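Long-range contact in HTH-type transcriptional regulator ascG (Escherichia coli, PDB 3BRQ), which represses transcription of the cryptic asc operon by binding DNA as a regulator of the LacI family: residues Ile170-Trp182 with Gly190-Ser202. Numbering follows the deposited sequence.
Sequences IALNEKLIANGKW and GVEMLLERGAKFS
In the periplasmic-binding-protein-like domain, the outer edge of a sheet meets the helix that follows its edge strand: Arg197, near the end of helix 184-197, reaches the backbone of strand 177-178 and the turn before it. The arm is straight through CD (chi3 -176°), which carries NH1 far enough to bond two carbonyls, Lys175 O at 2.9 Å and Ile177 O at 2.9 Å. NH1 stands above the plane of each carbonyl; the second bond is the straighter, 167° at the hydrogen, and lies in the guanidinium plane, from which Lys175 O is tilted. NH2 turns to a water that also accepts from Asn179 N. An alanine in place of Arg197 is likely to leave both carbonyls without this donor and the strand edge less firmly tied to the helix. Lys175 answers in reverse, its NZ giving a longer bond of 3.3 Å to Arg197 O. Beside these bonds, Ala178 CB sits against selenomethionine Met193 CE at 3.6 Å and against Leu194 CD2. At Leu176, CD2 packs on Phe201 CB at 3.7 Å, the two side chains passing alongside one another and pointing opposite ways. Strand 177-178 pairs in parallel with 142-145, and helix 184-197 carries the chain over 142-145 to 203-206, the right-handed beta-alpha-beta crossover typical of this Rossmann-like fold.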
loop_
_atom_site.group_PDB
_atom_site.type_symbol
_atom_site.label_atom_id
_atom_site.label_comp_id
_atom_site.label_asym_id
_atom_site.label_seq_id
_atom_site.Cartn_x
_atom_site.Cartn_y
_atom_site.Cartn_z
ATOM N N ILE B 170 35.849 7.310 0.727
ATOM C CA ILE B 170 35.241 7.926 -0.472
ATOM C C ILE B 170 34.670 9.295 -0.169
ATOM O O ILE B 170 33.839 9.450 0.719
ATOM C CB ILE B 170 34.082 7.077 -1.072
ATOM C CG1 ILE B 170 34.609 5.713 -1.490
ATOM C CG2 ILE B 170 33.496 7.803 -2.263
ATOM C CD1 ILE B 170 33.550 4.714 -1.918
ATOM N N ALA B 171 35.105 10.286 -0.937
ATOM C CA ALA B 171 34.659 11.671 -0.748
ATOM C C ALA B 171 33.150 11.827 -0.989
ATOM O O ALA B 171 32.597 11.257 -1.935
ATOM C CB ALA B 171 35.409 12.590 -1.691
ATOM N N LEU B 172 32.501 12.613 -0.156
ATOM C CA LEU B 172 31.097 12.896 -0.371
ATOM C C LEU B 172 30.942 13.945 -1.491
ATOM O O LEU B 172 31.642 14.978 -1.488
ATOM C CB LEU B 172 30.459 13.338 0.954
ATOM C CG LEU B 172 29.002 13.707 0.864
ATOM C CD1 LEU B 172 28.155 12.458 0.564
ATOM C CD2 LEU B 172 28.565 14.396 2.137
ATOM N N ASN B 173 30.080 13.653 -2.461
ATOM C CA ASN B 173 29.736 14.622 -3.517
ATOM C C ASN B 173 28.231 14.777 -3.589
ATOM O O ASN B 173 27.519 13.846 -4.046
ATOM C CB ASN B 173 30.312 14.183 -4.890
ATOM C CG ASN B 173 29.999 15.201 -6.047
ATOM O OD1 ASN B 173 29.349 16.206 -5.851
ATOM N ND2 ASN B 173 30.464 14.900 -7.231
ATOM N N GLU B 174 27.700 15.902 -3.114
ATOM C CA GLU B 174 26.203 16.049 -3.186
ATOM C C GLU B 174 25.588 16.024 -4.584
ATOM O O GLU B 174 24.347 15.903 -4.717
ATOM C CB GLU B 174 25.671 17.244 -2.391
ATOM C CG GLU B 174 26.323 17.383 -1.010
ATOM C CD GLU B 174 25.402 17.020 0.107
ATOM O OE1 GLU B 174 24.227 16.672 -0.160
ATOM O OE2 GLU B 174 25.862 17.086 1.271
ATOM N N LYS B 175 26.414 16.124 -5.636
ATOM C CA LYS B 175 25.857 16.007 -6.987
ATOM C C LYS B 175 25.358 14.614 -7.267
ATOM O O LYS B 175 24.564 14.416 -8.191
ATOM C CB LYS B 175 26.829 16.504 -8.078
ATOM C CG LYS B 175 26.956 18.054 -8.048
ATOM C CD LYS B 175 27.973 18.603 -9.099
ATOM C CE LYS B 175 27.722 17.939 -10.437
ATOM N NZ LYS B 175 28.149 18.694 -11.685
ATOM N N LEU B 176 25.845 13.647 -6.487
ATOM C CA LEU B 176 25.348 12.284 -6.585
ATOM C C LEU B 176 24.100 12.023 -5.731
ATOM O O LEU B 176 23.639 10.926 -5.695
ATOM C CB LEU B 176 26.433 11.255 -6.255
ATOM C CG LEU B 176 27.538 11.132 -7.338
ATOM C CD1 LEU B 176 28.738 10.334 -6.803
ATOM C CD2 LEU B 176 26.941 10.471 -8.611
ATOM N N ILE B 177 23.633 13.008 -4.976
ATOM C CA ILE B 177 22.432 12.823 -4.141
ATOM C C ILE B 177 21.300 13.612 -4.775
ATOM O O ILE B 177 21.428 14.828 -5.020
ATOM C CB ILE B 177 22.642 13.343 -2.678
ATOM C CG1 ILE B 177 23.740 12.506 -1.949
ATOM C CG2 ILE B 177 21.318 13.265 -1.910
ATOM C CD1 ILE B 177 24.391 13.223 -0.754
ATOM N N ALA B 178 20.197 12.939 -5.025
ATOM C CA ALA B 178 19.025 13.567 -5.638
ATOM C C ALA B 178 17.900 13.470 -4.599
ATOM O O ALA B 178 17.622 12.371 -4.086
ATOM C CB ALA B 178 18.639 12.789 -6.905
ATOM N N ASN B 179 17.260 14.594 -4.259
ATOM C CA ASN B 179 16.183 14.587 -3.263
ATOM C C ASN B 179 14.886 14.108 -3.938
ATOM O O ASN B 179 14.548 14.566 -5.030
ATOM C CB ASN B 179 15.974 15.967 -2.662
ATOM C CG ASN B 179 17.200 16.478 -1.897
ATOM O OD1 ASN B 179 17.491 17.668 -1.936
ATOM N ND2 ASN B 179 17.905 15.585 -1.185
ATOM N N GLY B 180 14.221 13.141 -3.339
ATOM C CA GLY B 180 13.060 12.478 -3.944
ATOM C C GLY B 180 11.906 12.564 -2.953
ATOM O O GLY B 180 12.029 13.188 -1.872
ATOM N N LYS B 181 10.779 11.956 -3.303
ATOM C CA LYS B 181 9.534 12.152 -2.536
ATOM C C LYS B 181 8.800 10.841 -2.359
ATOM O O LYS B 181 7.629 10.881 -2.001
ATOM C CB LYS B 181 8.548 13.103 -3.222
ATOM C CG LYS B 181 9.113 14.206 -4.068
ATOM C CD LYS B 181 8.250 15.464 -4.067
ATOM C CE LYS B 181 8.919 16.569 -3.173
ATOM N NZ LYS B 181 8.383 17.948 -3.481
ATOM N N TRP B 182 9.501 9.710 -2.579
ATOM C CA TRP B 182 9.025 8.356 -2.341
ATOM C C TRP B 182 8.123 7.862 -3.487
ATOM O O TRP B 182 7.780 6.695 -3.516
ATOM C CB TRP B 182 8.231 8.173 -1.017
ATOM C CG TRP B 182 8.846 8.599 0.301
ATOM C CD1 TRP B 182 8.419 9.631 1.095
ATOM C CD2 TRP B 182 9.926 7.984 1.007
ATOM N NE1 TRP B 182 9.161 9.694 2.237
ATOM C CE2 TRP B 182 10.088 8.686 2.223
ATOM C CE3 TRP B 182 10.775 6.919 0.733
ATOM C CZ2 TRP B 182 11.064 8.357 3.160
ATOM C CZ3 TRP B 182 11.725 6.576 1.662
ATOM C CH2 TRP B 182 11.880 7.292 2.858
ATOM N N GLY B 190 14.473 12.051 -10.558
ATOM C CA GLY B 190 15.728 12.105 -9.760
ATOM C C GLY B 190 16.824 11.568 -10.621
ATOM O O GLY B 190 17.871 12.192 -10.744
ATOM N N VAL B 191 16.535 10.476 -11.347
ATOM C CA VAL B 191 17.559 9.918 -12.234
ATOM C C VAL B 191 17.863 10.806 -13.431
ATOM O O VAL B 191 19.034 10.990 -13.768
ATOM C CB VAL B 191 17.226 8.477 -12.734
ATOM C CG1 VAL B 191 17.570 8.347 -14.164
ATOM C CG2 VAL B 191 18.140 7.482 -12.005
ATOM N N GLU B 192 16.821 11.376 -14.052
ATOM C CA GLU B 192 17.027 12.278 -15.190
ATOM C C GLU B 192 17.898 13.461 -14.698
ATOM O O GLU B 192 18.798 13.904 -15.401
ATOM C CB GLU B 192 15.699 12.748 -15.765
ATOM C CG GLU B 192 15.813 13.546 -17.083
ATOM C CD GLU B 192 16.694 12.821 -18.141
ATOM O OE1 GLU B 192 16.466 11.594 -18.399
ATOM O OE2 GLU B 192 17.638 13.463 -18.676
HETATM N N MSE B 193 17.649 13.915 -13.481
HETATM C CA MSE B 193 18.413 15.040 -12.955
HETATM C C MSE B 193 19.886 14.636 -12.792
HETATM O O MSE B 193 20.726 15.339 -13.266
HETATM C CB MSE B 193 17.804 15.596 -11.663
HETATM C CG MSE B 193 18.655 16.790 -11.072
HETATM SE SE MSE B 193 17.803 17.522 -9.527
HETATM C CE MSE B 193 17.879 15.980 -8.378
ATOM N N LEU B 194 20.186 13.504 -12.180
ATOM C CA LEU B 194 21.558 12.967 -12.032
ATOM C C LEU B 194 22.304 12.768 -13.353
ATOM O O LEU B 194 23.478 13.086 -13.451
ATOM C CB LEU B 194 21.505 11.609 -11.262
ATOM C CG LEU B 194 20.897 11.597 -9.848
ATOM C CD1 LEU B 194 20.567 10.169 -9.351
ATOM C CD2 LEU B 194 21.923 12.301 -8.904
ATOM N N LEU B 195 21.625 12.233 -14.370
ATOM C CA LEU B 195 22.210 12.092 -15.709
ATOM C C LEU B 195 22.501 13.412 -16.341
ATOM O O LEU B 195 23.521 13.526 -17.018
ATOM C CB LEU B 195 21.240 11.326 -16.681
ATOM C CG LEU B 195 20.847 9.910 -16.175
ATOM C CD1 LEU B 195 19.848 9.187 -17.177
ATOM C CD2 LEU B 195 22.103 9.103 -16.102
ATOM N N GLU B 196 21.603 14.403 -16.220
ATOM C CA GLU B 196 21.921 15.759 -16.724
ATOM C C GLU B 196 23.106 16.398 -15.941
ATOM O O GLU B 196 23.912 17.122 -16.536
ATOM C CB GLU B 196 20.696 16.692 -16.658
ATOM C CG GLU B 196 19.558 16.267 -17.575
ATOM C CD GLU B 196 18.272 17.017 -17.353
ATOM O OE1 GLU B 196 18.193 17.812 -16.394
ATOM O OE2 GLU B 196 17.310 16.778 -18.126
ATOM N N ARG B 197 23.207 16.141 -14.633
ATOM C CA ARG B 197 24.349 16.688 -13.795
ATOM C C ARG B 197 25.729 16.243 -14.296
ATOM O O ARG B 197 26.726 16.941 -14.074
ATOM C CB ARG B 197 24.209 16.365 -12.306
ATOM C CG ARG B 197 23.185 17.195 -11.558
ATOM C CD ARG B 197 23.170 16.720 -10.117
ATOM N NE ARG B 197 22.127 17.403 -9.335
ATOM C CZ ARG B 197 21.651 16.937 -8.186
ATOM N NH1 ARG B 197 22.078 15.789 -7.719
ATOM N NH2 ARG B 197 20.774 17.636 -7.497
ATOM N N GLY B 198 25.780 15.100 -14.969
ATOM C CA GLY B 198 27.004 14.585 -15.616
ATOM C C GLY B 198 27.999 13.833 -14.739
ATOM O O GLY B 198 28.994 13.312 -15.225
ATOM N N ALA B 199 27.769 13.793 -13.437
ATOM C CA ALA B 199 28.703 13.146 -12.516
ATOM C C ALA B 199 28.519 11.625 -12.680
ATOM O O ALA B 199 27.399 11.131 -12.679
ATOM C CB ALA B 199 28.422 13.647 -11.066
ATOM N N LYS B 200 29.601 10.893 -12.930
ATOM C CA LYS B 200 29.468 9.477 -13.275
ATOM C C LYS B 200 29.063 8.637 -12.058
ATOM O O LYS B 200 29.512 8.885 -10.918
ATOM C CB LYS B 200 30.790 8.935 -13.824
ATOM C CG LYS B 200 30.955 9.060 -15.324
ATOM C CD LYS B 200 30.344 7.797 -16.021
ATOM C CE LYS B 200 30.361 7.851 -17.564
ATOM N NZ LYS B 200 31.744 8.158 -18.097
ATOM N N PHE B 201 28.234 7.627 -12.283
ATOM C CA PHE B 201 28.001 6.683 -11.224
ATOM C C PHE B 201 27.791 5.261 -11.786
ATOM O O PHE B 201 27.217 5.120 -12.880
ATOM C CB PHE B 201 26.831 7.176 -10.326
ATOM C CG PHE B 201 25.513 7.404 -11.071
ATOM C CD1 PHE B 201 24.583 6.392 -11.143
ATOM C CD2 PHE B 201 25.232 8.643 -11.677
ATOM C CE1 PHE B 201 23.408 6.563 -11.805
ATOM C CE2 PHE B 201 24.041 8.844 -12.366
ATOM C CZ PHE B 201 23.126 7.799 -12.417
ATOM N N SER B 202 28.223 4.231 -11.044
ATOM C CA SER B 202 28.021 2.812 -11.424
ATOM C C SER B 202 26.881 2.124 -10.659
ATOM O O SER B 202 26.417 1.038 -11.041
ATOM C CB SER B 202 29.333 1.976 -11.328
ATOM O OG SER B 202 29.818 1.854 -9.981
HETATM O O HOH W 1 18.646 17.214 -5.253
#